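Local coordinates for uncharacterized peroxidase-related protein (Silicibacter sp., PDB 2PFX), which is functionally uncharacterised but, as a peroxidase-related member of the AhpD-like carboxymuconolactone decarboxylase family, probably acts as a thiol-dependent oxidoreductase, at residues A[5-10]-A[37-42]; A[91-96]-A[166-171]; A[113-118]-A[122-127]. All coordinates share one frame; numbering follows the deposited sequence.

Contact 1 (A[5-10]-A[37-42]); sequences PKEPTA and VPNVLK
Glu7 and Asn39 make the polar half of this contact, and Pro8 packed on Asn39 and Lys42 makes the van der Waals half. Asn39 ND2 donates to Glu7 OE1 at 2.8 Å, with an N-H...O angle of 150°. The oxygen lies close to the amide plane of Asn39. The approach to the carboxylate is less regular: OE1 is met on its anti side, with the nitrogen 34° out of the carboxylate plane. Glu7 reaches the amide because its chain runs extended beyond CG (chi2 -174°). Beside this bond, Pro8 CB sits 3.8 Å from Asn39 CB and 3.5 Å from Asn39 O. On the same proline ring, Pro8 CG meets Lys42 CB at 3.9 Å, so Lys42 contributes the base of its chain while the rest turns from the loop.

The next shell holds both sides in place. The peptide bond before Pro8 is cis, which bends the loop where it meets the helix. Met181 shares a backbone hydrogen bond with Pro8 and offers its O as a second acceptor to Asn39 ND2, while Asn183 OD1 accepts from the backbone N of Asn39. Two bonds therefore grip Asn39 ND2 and hold the amide in its rotation. Pro38 takes the N-cap position of the short helix.

The contact thus ties the N-terminal loop to the first turn of helix 39-44. Leu41 faces helices 21-34 and 48-63, and Tyr88 of helix 87-101 packs against Asn39.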
ATOM      1  N   PRO A   5       1.130  -3.791 -31.103  1.00 38.77           N
ATOM      2  CA  PRO A   5       1.130  -2.432 -30.541  1.00 16.88           C
ATOM      3  C   PRO A   5       1.681  -1.413 -31.535  1.00 21.20           C
ATOM      4  O   PRO A   5       2.632  -1.678 -32.264  1.00 28.43           O
ATOM      5  CB  PRO A   5       2.076  -2.528 -29.341  1.00 24.68           C
ATOM      6  CG  PRO A   5       2.091  -3.971 -28.976  1.00 24.38           C
ATOM      7  CD  PRO A   5       1.917  -4.715 -30.265  1.00 35.96           C
ATOM      8  N   LYS A   6       1.037  -0.252 -31.513  1.00 23.76           N
ATOM      9  CA  LYS A   6       1.553   0.897 -32.236  1.00 20.37           C
ATOM     10  C   LYS A   6       2.899   1.308 -31.618  1.00 19.71           C
ATOM     11  O   LYS A   6       3.093   1.246 -30.408  1.00 20.16           O
ATOM     12  CB  LYS A   6       0.556   2.046 -32.220  1.00 21.21           C
ATOM     13  CG  LYS A   6       0.299   2.708 -33.561  1.00157.91           C
ATOM     14  CD  LYS A   6       0.664   4.185 -33.545  1.00157.91           C
ATOM     15  CE  LYS A   6      -0.290   5.030 -32.723  1.00 46.00           C
ATOM     16  NZ  LYS A   6      -1.029   6.079 -33.488  1.00 54.83           N
ATOM     17  N   GLU A   7       3.779   1.719 -32.518  1.00 19.43           N
ATOM     18  CA  GLU A   7       5.048   2.348 -32.269  1.00 15.11           C
ATOM     19  C   GLU A   7       5.073   3.737 -32.887  1.00 23.14           C
ATOM     20  O   GLU A   7       4.396   4.017 -33.871  1.00 22.18           O
ATOM     21  CB  GLU A   7       6.191   1.496 -32.803  1.00 20.07           C
ATOM     22  CG  GLU A   7       6.270   0.125 -32.193  1.00 26.18           C
ATOM     23  CD  GLU A   7       7.466  -0.704 -32.595  1.00 44.53           C
ATOM     24  OE1 GLU A   7       8.598  -0.178 -32.703  1.00 39.65           O
ATOM     25  OE2 GLU A   7       7.283  -1.928 -32.816  1.00153.87           O
ATOM     26  N   PRO A   8       5.848   4.638 -32.297  1.00 15.26           N
ATOM     27  CA  PRO A   8       6.556   4.342 -31.047  1.00 17.41           C
ATOM     28  C   PRO A   8       5.692   4.414 -29.789  1.00 21.08           C
ATOM     29  O   PRO A   8       6.111   3.804 -28.793  1.00 18.37           O
ATOM     30  CB  PRO A   8       7.610   5.442 -31.011  1.00 12.84           C
ATOM     31  CG  PRO A   8       7.052   6.566 -31.803  1.00 26.09           C
ATOM     32  CD  PRO A   8       6.129   5.971 -32.841  1.00 18.28           C
ATOM     33  N   THR A   9       4.546   5.082 -29.796  1.00 14.65           N
ATOM     34  CA  THR A   9       3.589   5.074 -28.693  1.00  8.93           C
ATOM     35  C   THR A   9       2.189   4.765 -29.232  1.00 10.63           C
ATOM     36  O   THR A   9       2.029   4.632 -30.444  1.00 11.18           O
ATOM     37  CB  THR A   9       3.517   6.400 -27.921  1.00  9.86           C
ATOM     38  OG1 THR A   9       2.865   7.397 -28.710  1.00 14.46           O
ATOM     39  CG2 THR A   9       4.919   6.952 -27.657  1.00 14.17           C
ATOM     40  N   ALA A  10       1.222   4.680 -28.339  1.00 12.53           N
ATOM     41  CA  ALA A  10      -0.167   4.524 -28.757  1.00 18.39           C
ATOM     42  C   ALA A  10      -0.820   5.864 -29.097  1.00 17.91           C
ATOM     43  O   ALA A  10      -2.012   5.912 -29.441  1.00 20.10           O
ATOM     44  CB  ALA A  10      -0.987   3.823 -27.675  1.00 12.83           C
ATOM     45  N   VAL A  37      17.309   3.465 -34.151  1.00 20.11           N
ATOM     46  CA  VAL A  37      16.799   4.716 -33.591  1.00 17.88           C
ATOM     47  C   VAL A  37      15.844   4.408 -32.445  1.00 14.99           C
ATOM     48  O   VAL A  37      14.725   3.913 -32.695  1.00 15.57           O
ATOM     49  CB  VAL A  37      16.100   5.575 -34.659  1.00 12.71           C
ATOM     50  CG1 VAL A  37      15.618   6.882 -34.052  1.00 15.57           C
ATOM     51  CG2 VAL A  37      17.077   5.855 -35.790  1.00 16.25           C
ATOM     52  N   PRO A  38      16.287   4.648 -31.217  1.00 15.56           N
ATOM     53  CA  PRO A  38      15.431   4.358 -30.068  1.00 10.78           C
ATOM     54  C   PRO A  38      14.081   5.055 -30.180  1.00 12.21           C
ATOM     55  O   PRO A  38      13.952   6.236 -30.489  1.00 11.88           O
ATOM     56  CB  PRO A  38      16.229   4.888 -28.874  1.00 19.46           C
ATOM     57  CG  PRO A  38      17.645   4.710 -29.333  1.00 23.57           C
ATOM     58  CD  PRO A  38      17.610   5.125 -30.791  1.00 19.50           C
ATOM     59  N   ASN A  39      13.048   4.268 -29.894  1.00 11.75           N
ATOM     60  CA  ASN A  39      11.689   4.784 -30.057  1.00  8.67           C
ATOM     61  C   ASN A  39      11.333   5.939 -29.164  1.00 10.20           C
ATOM     62  O   ASN A  39      10.483   6.757 -29.510  1.00 10.00           O
ATOM     63  CB  ASN A  39      10.687   3.627 -29.817  1.00 10.81           C
ATOM     64  CG  ASN A  39      10.494   2.777 -31.066  1.00 21.19           C
ATOM     65  OD1 ASN A  39      10.879   3.166 -32.171  1.00 16.84           O
ATOM     66  ND2 ASN A  39       9.878   1.606 -30.921  1.00 13.89           N
ATOM     67  N   VAL A  40      11.948   6.082 -27.980  1.00  8.16           N
ATOM     68  CA  VAL A  40      11.702   7.280 -27.198  1.00 11.66           C
ATOM     69  C   VAL A  40      12.072   8.536 -27.971  1.00 16.63           C
ATOM     70  O   VAL A  40      11.436   9.579 -27.865  1.00 13.33           O
ATOM     71  CB  VAL A  40      12.469   7.228 -25.862  1.00 12.94           C
ATOM     72  CG1 VAL A  40      13.968   7.213 -26.088  1.00 12.47           C
ATOM     73  CG2 VAL A  40      12.067   8.407 -24.986  1.00 18.16           C
ATOM     74  N   LEU A  41      13.135   8.436 -28.783  1.00 11.92           N
ATOM     75  CA  LEU A  41      13.501   9.619 -29.550  1.00 13.32           C
ATOM     76  C   LEU A  41      12.480   9.906 -30.649  1.00 14.22           C
ATOM     77  O   LEU A  41      12.164  11.069 -30.878  1.00 14.95           O
ATOM     78  CB  LEU A  41      14.892   9.467 -30.151  1.00 14.04           C
ATOM     79  CG  LEU A  41      16.019   9.273 -29.142  1.00 13.31           C
ATOM     80  CD1 LEU A  41      17.310   9.020 -29.905  1.00 16.24           C
ATOM     81  CD2 LEU A  41      16.091  10.459 -28.191  1.00 16.86           C
ATOM     82  N   LYS A  42      11.979   8.862 -31.288  1.00 13.60           N
ATOM     83  CA  LYS A  42      10.926   9.084 -32.296  1.00 10.74           C
ATOM     84  C   LYS A  42       9.705   9.700 -31.650  1.00 16.01           C
ATOM     85  O   LYS A  42       8.967  10.462 -32.286  1.00 17.76           O
ATOM     86  CB  LYS A  42      10.586   7.780 -33.006  1.00 12.26           C
ATOM     87  CG  LYS A  42      11.778   7.088 -33.654  1.00 22.43           C
ATOM     88  CD  LYS A  42      11.393   5.777 -34.333  1.00 19.67           C
ATOM     89  CE  LYS A  42      12.419   5.409 -35.397  1.00 40.81           C
ATOM     90  NZ  LYS A  42      12.372   3.953 -35.693  1.00 43.87           N
TER

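Contact 2 (A[91-96]-A[166-171])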
ATOM      1  N   VAL A  91      13.272  -2.847 -20.775  1.00 10.69           N
ATOM      2  CA  VAL A  91      13.884  -3.444 -21.956  1.00  6.32           C
ATOM      3  C   VAL A  91      15.108  -2.666 -22.420  1.00 10.90           C
ATOM      4  O   VAL A  91      16.157  -3.274 -22.672  1.00 10.09           O
ATOM      5  CB  VAL A  91      12.847  -3.517 -23.098  1.00 11.19           C
ATOM      6  CG1 VAL A  91      13.548  -3.921 -24.392  1.00 10.76           C
ATOM      7  CG2 VAL A  91      11.725  -4.457 -22.694  1.00  8.71           C
ATOM      8  N   ALA A  92      14.952  -1.356 -22.532  1.00  7.80           N
ATOM      9  CA  ALA A  92      16.025  -0.527 -23.064  1.00  9.84           C
ATOM     10  C   ALA A  92      17.230  -0.516 -22.127  1.00 14.79           C
ATOM     11  O   ALA A  92      18.375  -0.701 -22.575  1.00 11.90           O
ATOM     12  CB  ALA A  92      15.508   0.881 -23.337  1.00 10.24           C
ATOM     13  N   HIS A  93      16.973  -0.309 -20.835  1.00 11.87           N
ATOM     14  CA  HIS A  93      18.070  -0.110 -19.873  1.00  6.64           C
ATOM     15  C   HIS A  93      18.564  -1.438 -19.333  1.00 10.89           C
ATOM     16  O   HIS A  93      19.753  -1.578 -18.992  1.00 11.90           O
ATOM     17  CB  HIS A  93      17.575   0.855 -18.792  1.00  9.82           C
ATOM     18  CG  HIS A  93      17.432   2.207 -19.412  1.00 11.23           C
ATOM     19  ND1 HIS A  93      18.518   2.995 -19.719  1.00 15.99           N
ATOM     20  CD2 HIS A  93      16.333   2.878 -19.840  1.00 15.43           C
ATOM     21  CE1 HIS A  93      18.099   4.118 -20.280  1.00 24.81           C
ATOM     22  NE2 HIS A  93      16.780   4.081 -20.368  1.00 15.83           N
ATOM     23  N   GLY A  94      17.697  -2.438 -19.301  1.00 10.39           N
ATOM     24  CA  GLY A  94      18.119  -3.803 -19.069  1.00  7.54           C
ATOM     25  C   GLY A  94      19.237  -4.213 -20.024  1.00  9.29           C
ATOM     26  O   GLY A  94      20.262  -4.764 -19.616  1.00  9.65           O
ATOM     27  N   ALA A  95      19.064  -3.959 -21.308  1.00  8.86           N
ATOM     28  CA  ALA A  95      20.017  -4.206 -22.376  1.00  6.90           C
ATOM     29  C   ALA A  95      21.326  -3.491 -22.087  1.00 10.24           C
ATOM     30  O   ALA A  95      22.411  -4.057 -22.199  1.00 14.18           O
ATOM     31  CB  ALA A  95      19.465  -3.764 -23.738  1.00  8.05           C
ATOM     32  N   ALA A  96      21.183  -2.222 -21.695  1.00 10.93           N
ATOM     33  CA  ALA A  96      22.334  -1.386 -21.379  1.00 12.78           C
ATOM     34  C   ALA A  96      23.157  -1.977 -20.241  1.00 15.19           C
ATOM     35  O   ALA A  96      24.390  -2.007 -20.331  1.00 14.60           O
ATOM     36  CB  ALA A  96      21.900   0.030 -21.040  1.00 12.32           C
ATOM     37  N   GLY A 166      15.376  10.389 -10.139  1.00 10.17           N
ATOM     38  CA  GLY A 166      14.217  11.212 -10.478  1.00 10.91           C
ATOM     39  C   GLY A 166      13.909  11.179 -11.963  1.00 13.16           C
ATOM     40  O   GLY A 166      12.734  11.085 -12.340  1.00 12.55           O
ATOM     41  N   PHE A 167      14.945  11.242 -12.788  1.00 10.40           N
ATOM     42  CA  PHE A 167      14.745  11.207 -14.241  1.00 11.64           C
ATOM     43  C   PHE A 167      14.004   9.950 -14.662  1.00  9.72           C
ATOM     44  O   PHE A 167      13.078  10.088 -15.458  1.00  8.02           O
ATOM     45  CB  PHE A 167      16.083  11.340 -14.962  1.00  8.07           C
ATOM     46  CG  PHE A 167      16.035  11.438 -16.469  1.00  8.83           C
ATOM     47  CD1 PHE A 167      15.507  12.527 -17.138  1.00 18.67           C
ATOM     48  CD2 PHE A 167      16.544  10.377 -17.201  1.00 14.72           C
ATOM     49  CE1 PHE A 167      15.491  12.546 -18.520  1.00 14.88           C
ATOM     50  CE2 PHE A 167      16.569  10.384 -18.573  1.00 14.79           C
ATOM     51  CZ  PHE A 167      16.051  11.492 -19.214  1.00 10.33           C
ATOM     52  N   PHE A 168      14.342   8.757 -14.157  1.00 10.06           N
ATOM     53  CA  PHE A 168      13.614   7.571 -14.608  1.00  8.57           C
ATOM     54  C   PHE A 168      12.236   7.513 -13.999  1.00 11.66           C
ATOM     55  O   PHE A 168      11.349   6.850 -14.551  1.00 12.16           O
ATOM     56  CB  PHE A 168      14.425   6.274 -14.351  1.00 13.10           C
ATOM     57  CG  PHE A 168      15.482   6.310 -15.466  1.00 10.99           C
ATOM     58  CD1 PHE A 168      15.141   5.912 -16.751  1.00 20.09           C
ATOM     59  CD2 PHE A 168      16.751   6.784 -15.194  1.00 13.32           C
ATOM     60  CE1 PHE A 168      16.083   5.993 -17.762  1.00 19.18           C
ATOM     61  CE2 PHE A 168      17.705   6.848 -16.201  1.00 15.48           C
ATOM     62  CZ  PHE A 168      17.362   6.447 -17.481  1.00 15.39           C
ATOM     63  N   ASN A 169      12.043   8.207 -12.873  1.00  7.34           N
ATOM     64  CA  ASN A 169      10.671   8.303 -12.367  1.00  9.50           C
ATOM     65  C   ASN A 169       9.807   9.160 -13.311  1.00 10.66           C
ATOM     66  O   ASN A 169       8.565   9.082 -13.331  1.00 10.33           O
ATOM     67  CB  ASN A 169      10.678   8.873 -10.944  1.00 12.08           C
ATOM     68  CG  ASN A 169      10.808   7.720  -9.951  1.00 10.90           C
ATOM     69  OD1 ASN A 169       9.821   7.036  -9.698  1.00 10.07           O
ATOM     70  ND2 ASN A 169      12.002   7.483  -9.450  1.00 10.23           N
HETATM   71  N   MSE A 170      10.454  10.010 -14.103  1.00 10.95           N
HETATM   72  CA  MSE A 170       9.754  10.791 -15.124  1.00 12.33           C
HETATM   73  C   MSE A 170       9.545   9.883 -16.343  1.00 11.16           C
HETATM   74  O   MSE A 170       8.422   9.679 -16.791  1.00  9.71           O
HETATM   75  CB  MSE A 170      10.467  12.054 -15.569  1.00  9.07           C
HETATM   76  CG  MSE A 170       9.941  12.699 -16.859  1.00  8.81           C
HETATM   77 SE   MSE A 170      10.901  14.339 -17.251  0.75 10.76          SE
HETATM   78  CE  MSE A 170      12.324  13.356 -18.097  1.00 42.01           C
ATOM     79  N   THR A 171      10.647   9.356 -16.849  1.00  8.59           N
ATOM     80  CA  THR A 171      10.553   8.668 -18.134  1.00  8.55           C
ATOM     81  C   THR A 171       9.743   7.405 -18.009  1.00 10.64           C
ATOM     82  O   THR A 171       8.999   7.048 -18.934  1.00  9.85           O
ATOM     83  CB  THR A 171      11.925   8.393 -18.783  1.00 12.98           C
ATOM     84  OG1 THR A 171      12.685   7.435 -18.058  1.00 14.78           O
ATOM     85  CG2 THR A 171      12.759   9.668 -18.794  1.00 13.36           C
TER
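His93 and Phe168 meet in a T-shaped (edge-to-face) pair, the edge of the phenylalanine set against a face of the imidazole. The ring planes stand at 77° and the centroids are 4.8 Å apart. Phe168 CE1 makes the closest approach, 3.3 Å from His93 NE2. Phe168 CZ lies 3.7 Å from His93 CE1, so the C-H border of the phenyl ring lies over the NE2-CE1 bond on one imidazole face. The two side chains come from opposite directions. His93 CA and Phe168 CA, the closest pair of the two segments, are 10.3 Å apart. Both side chains have CG anti to the carbonyl carbon (chi1 -70° for His93, -76° for Phe168), which turns each ring into the gap between the helices.

The other ring nitrogen, His93 ND1, is hydrogen-bonded to Glu74 OE1. That bond and the phenylalanine edge together should limit rotation of the imidazole. Phe168 is braced in turn by Phe167, whose CD2 lies 3.8 Å above one face of the Phe168 ring, toward the rim.

His93 ends a CXXCXXXH sequence. In AhpD a glutamate and this histidine are thought to relay protons to the cysteines, and a similar role for Glu74 and His93 is possible.

The pair lies near the centre of the chain, between helices 87-101 and 155-178. Tyr58 of helix 48-63 and Val78 of helix 70-84 pack on His93, and Ala77 of helix 70-84 packs on Phe168.

Contact 3 (A[113-118]-A[122-127])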
ATOM      1  N   ASN A 113      14.583  -8.537  -9.347  1.00 12.12           N
ATOM      2  CA  ASN A 113      14.600  -8.202  -7.914  1.00  7.35           C
ATOM      3  C   ASN A 113      16.039  -7.869  -7.534  1.00 11.49           C
ATOM      4  O   ASN A 113      16.796  -8.820  -7.346  1.00 11.20           O
ATOM      5  CB  ASN A 113      14.097  -9.342  -7.056  1.00  8.48           C
ATOM      6  CG  ASN A 113      14.202  -9.040  -5.565  1.00 17.88           C
ATOM      7  OD1 ASN A 113      14.495  -7.923  -5.160  1.00 13.03           O
ATOM      8  ND2 ASN A 113      13.957 -10.022  -4.708  1.00 15.54           N
ATOM      9  N   TYR A 114      16.401  -6.596  -7.487  1.00  9.04           N
ATOM     10  CA  TYR A 114      17.808  -6.235  -7.392  1.00 12.31           C
ATOM     11  C   TYR A 114      18.472  -6.756  -6.124  1.00 16.24           C
ATOM     12  O   TYR A 114      19.700  -6.879  -6.027  1.00 11.15           O
ATOM     13  CB  TYR A 114      17.947  -4.708  -7.485  1.00 12.15           C
ATOM     14  CG  TYR A 114      17.639  -3.963  -6.216  1.00 10.42           C
ATOM     15  CD1 TYR A 114      16.328  -3.665  -5.874  1.00 14.81           C
ATOM     16  CD2 TYR A 114      18.657  -3.561  -5.355  1.00 14.09           C
ATOM     17  CE1 TYR A 114      16.037  -2.985  -4.707  1.00 15.86           C
ATOM     18  CE2 TYR A 114      18.369  -2.877  -4.189  1.00 13.23           C
ATOM     19  CZ  TYR A 114      17.060  -2.593  -3.872  1.00 13.69           C
ATOM     20  OH  TYR A 114      16.743  -1.908  -2.719  1.00 21.15           O
ATOM     21  N   ARG A 115      17.646  -7.046  -5.130  1.00  8.76           N
ATOM     22  CA  ARG A 115      18.165  -7.439  -3.842  1.00 12.41           C
ATOM     23  C   ARG A 115      18.904  -8.756  -3.871  1.00 18.14           C
ATOM     24  O   ARG A 115      19.608  -9.059  -2.908  1.00 16.46           O
ATOM     25  CB  ARG A 115      16.995  -7.552  -2.866  1.00 12.88           C
ATOM     26  CG  ARG A 115      16.292  -6.217  -2.648  1.00 11.50           C
ATOM     27  CD  ARG A 115      15.316  -6.299  -1.473  1.00 27.20           C
ATOM     28  NE  ARG A 115      13.998  -5.903  -1.933  1.00 33.77           N
ATOM     29  CZ  ARG A 115      13.444  -4.710  -1.910  1.00 45.78           C
ATOM     30  NH1 ARG A 115      14.090  -3.660  -1.416  1.00 41.56           N
ATOM     31  NH2 ARG A 115      12.209  -4.642  -2.401  1.00157.91           N
ATOM     32  N   VAL A 116      18.700  -9.527  -4.938  1.00  9.68           N
ATOM     33  CA  VAL A 116      19.351 -10.825  -5.004  1.00 15.78           C
ATOM     34  C   VAL A 116      20.763 -10.676  -5.550  1.00 11.99           C
ATOM     35  O   VAL A 116      21.528 -11.625  -5.511  1.00 16.63           O
ATOM     36  CB  VAL A 116      18.638 -11.833  -5.935  1.00 13.31           C
ATOM     37  CG1 VAL A 116      17.234 -12.094  -5.445  1.00 14.23           C
ATOM     38  CG2 VAL A 116      18.641 -11.291  -7.356  1.00 12.58           C
ATOM     39  N   ALA A 117      21.098  -9.516  -6.091  1.00 10.87           N
ATOM     40  CA  ALA A 117      22.382  -9.410  -6.773  1.00 13.93           C
ATOM     41  C   ALA A 117      23.529  -9.333  -5.759  1.00 14.78           C
ATOM     42  O   ALA A 117      23.421  -8.594  -4.780  1.00 12.47           O
ATOM     43  CB  ALA A 117      22.392  -8.203  -7.691  1.00 11.59           C
ATOM     44  N   PRO A 118      24.611 -10.055  -6.001  1.00 14.64           N
ATOM     45  CA  PRO A 118      25.760 -10.007  -5.064  1.00 15.36           C
ATOM     46  C   PRO A 118      26.645  -8.813  -5.354  1.00 11.81           C
ATOM     47  O   PRO A 118      27.744  -8.886  -5.906  1.00 20.58           O
ATOM     48  CB  PRO A 118      26.478 -11.322  -5.382  1.00 21.50           C
ATOM     49  CG  PRO A 118      26.256 -11.493  -6.853  1.00 19.43           C
ATOM     50  CD  PRO A 118      24.887 -10.954  -7.123  1.00 13.31           C
ATOM     51  N   ARG A 122      28.703  -0.479  -1.692  1.00 10.29           N
ATOM     52  CA  ARG A 122      28.576   0.809  -2.368  1.00  9.49           C
ATOM     53  C   ARG A 122      27.436   0.772  -3.395  1.00 11.94           C
ATOM     54  O   ARG A 122      26.573   1.653  -3.379  1.00 13.76           O
ATOM     55  CB  ARG A 122      29.883   1.185  -3.050  1.00 11.67           C
ATOM     56  CG  ARG A 122      29.832   2.358  -4.020  1.00 15.75           C
ATOM     57  CD  ARG A 122      30.925   2.254  -5.075  1.00 23.89           C
ATOM     58  NE  ARG A 122      30.740   3.110  -6.244  1.00 31.12           N
ATOM     59  CZ  ARG A 122      31.022   4.412  -6.280  1.00 31.74           C
ATOM     60  NH1 ARG A 122      31.503   5.014  -5.196  1.00 20.00           N
ATOM     61  NH2 ARG A 122      30.823   5.125  -7.391  1.00 25.42           N
ATOM     62  N   GLN A 123      27.447  -0.247  -4.247  1.00  8.87           N
ATOM     63  CA  GLN A 123      26.412  -0.280  -5.277  1.00 12.01           C
ATOM     64  C   GLN A 123      25.084  -0.630  -4.647  1.00 14.23           C
ATOM     65  O   GLN A 123      24.058  -0.121  -5.071  1.00 13.93           O
ATOM     66  CB  GLN A 123      26.795  -1.278  -6.383  1.00 11.71           C
ATOM     67  CG  GLN A 123      27.954  -0.740  -7.192  1.00 14.08           C
ATOM     68  CD  GLN A 123      28.329  -1.547  -8.410  1.00  8.69           C
ATOM     69  OE1 GLN A 123      28.058  -2.741  -8.493  1.00 13.14           O
ATOM     70  NE2 GLN A 123      28.983  -0.830  -9.329  1.00 12.03           N
ATOM     71  N   ARG A 124      25.126  -1.503  -3.631  1.00 10.82           N
ATOM     72  CA  ARG A 124      23.826  -1.867  -3.055  1.00  6.86           C
ATOM     73  C   ARG A 124      23.186  -0.683  -2.374  1.00 13.19           C
ATOM     74  O   ARG A 124      21.972  -0.476  -2.500  1.00 11.55           O
ATOM     75  CB  ARG A 124      24.019  -3.026  -2.072  1.00  8.34           C
ATOM     76  CG  ARG A 124      22.739  -3.393  -1.362  1.00 10.51           C
ATOM     77  CD  ARG A 124      21.545  -3.681  -2.309  1.00 18.48           C
ATOM     78  NE  ARG A 124      20.434  -4.046  -1.386  1.00 15.50           N
ATOM     79  CZ  ARG A 124      20.050  -5.280  -1.102  1.00 12.40           C
ATOM     80  NH1 ARG A 124      20.586  -6.380  -1.612  1.00 16.49           N
ATOM     81  NH2 ARG A 124      19.051  -5.416  -0.233  1.00 17.36           N
ATOM     82  N   VAL A 125      23.914   0.146  -1.614  1.00 11.99           N
ATOM     83  CA  VAL A 125      23.221   1.252  -0.940  1.00 10.11           C
ATOM     84  C   VAL A 125      22.787   2.319  -1.938  1.00 10.15           C
ATOM     85  O   VAL A 125      21.778   2.996  -1.746  1.00  9.32           O
ATOM     86  CB  VAL A 125      24.060   1.853   0.193  1.00 10.55           C
ATOM     87  CG1 VAL A 125      24.378   0.720   1.189  1.00 10.42           C
ATOM     88  CG2 VAL A 125      25.340   2.525  -0.271  1.00 11.07           C
HETATM   89  N   MSE A 126      23.532   2.462  -3.022  1.00 11.54           N
HETATM   90  CA  MSE A 126      23.137   3.326  -4.123  1.00  9.09           C
HETATM   91  C   MSE A 126      21.752   2.935  -4.638  1.00  6.31           C
HETATM   92  O   MSE A 126      20.845   3.765  -4.783  1.00 10.52           O
HETATM   93  CB  MSE A 126      24.195   3.244  -5.204  1.00  9.70           C
HETATM   94  CG  MSE A 126      23.909   4.109  -6.424  1.00  9.84           C
HETATM   95 SE   MSE A 126      25.140   3.741  -7.844  0.75 12.51          SE
HETATM   96  CE  MSE A 126      24.425   2.027  -8.278  1.00 12.92           C
ATOM     97  N   LEU A 127      21.574   1.651  -4.891  1.00  9.45           N
ATOM     98  CA  LEU A 127      20.271   1.162  -5.342  1.00 11.09           C
ATOM     99  C   LEU A 127      19.175   1.202  -4.287  1.00  9.33           C
ATOM    100  O   LEU A 127      18.010   1.450  -4.606  1.00  8.95           O
ATOM    101  CB  LEU A 127      20.405  -0.254  -5.919  1.00  7.68           C
ATOM    102  CG  LEU A 127      21.345  -0.374  -7.118  1.00  8.72           C
ATOM    103  CD1 LEU A 127      21.460  -1.811  -7.584  1.00 11.35           C
ATOM    104  CD2 LEU A 127      20.906   0.518  -8.284  1.00 11.23           C
TER
HETATM  105  O   HOH W   1      21.706  -6.530  -4.199  1.00 15.54           O
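Arg124 NH1 reaches from its helix to the carbonyl of Arg115 and to a water shared with two carbonyls of the facing segment. The water accepts from Arg124 NH1 at 2.8 Å. It donates to Tyr114 O and to Ala117 O, each at 2.7 Å, so it fastens the arginine to both at once. The direct bond from Arg124 NH1 to Arg115 O is weak, 3.1 Å long with an N-H...O angle of 125°. Tyr114 and Arg115 belong to a short 3-10 segment, 114-116, introduced by an Asx turn at Asn113, and Ala117 follows it. The whole is a helix-to-helix connection, in which the loop after helix 104-112 folds back on helix 121-136.

Arg124 gets there because its chain bends at chi2 (53°) and then runs extended through CD to NE. Arg115 CA lies over one face of its guanidinium, and Arg115 CG is 3.8 Å from Arg124 NH2. Tyr114 crosses the arginine chain at about a right angle, ring and guanidinium planes 70° apart, with Tyr114 CE2 3.7 Å from Arg124 NE. Tyr114 CE2 also meets Leu127 CB at 3.7 Å, and the Tyr114 and Leu127 side chains lie alongside each other, pointing opposite ways. Val79 of helix 70-84 packs on both.

Asp128 OD1 joins the two sides again, through a hydrogen bond with Tyr114 OH and a salt bridge with Arg124 NE. Arg124 NH2 forms a salt bridge with Glu141 of a neighbouring subunit, and Ala138 O of that subunit accepts from Asn113 ND2, which puts both segments at an interface. On the other branch of the same amide, Asn113 OD1 accepts from Arg115 N at 3.3 Å, closing the Asx turn.

Overall arrangement
The contacts are spread across one all-helical chain. Contact 2 lies about 2 Å from its centre. The His93 region, a possible active site by analogy with AhpD, is thus near the middle. Contacts 1 and 3 lie on opposite sides of that centre, their own centres 30 Å apart. Contact 1 is complete before helix 87-101 begins; both segments of contact 3 fall between the two segments of contact 2. None touches another. Helices link them instead: 87-101 carries His93 and also packs on contact 1, and 70-84 packs on contacts 2 and 3. The outer contacts join the N-terminal loop to helix 39-44 and a connecting loop to helix 121-136. Contact 3 also reaches a neighbouring subunit of the six-chain assembly.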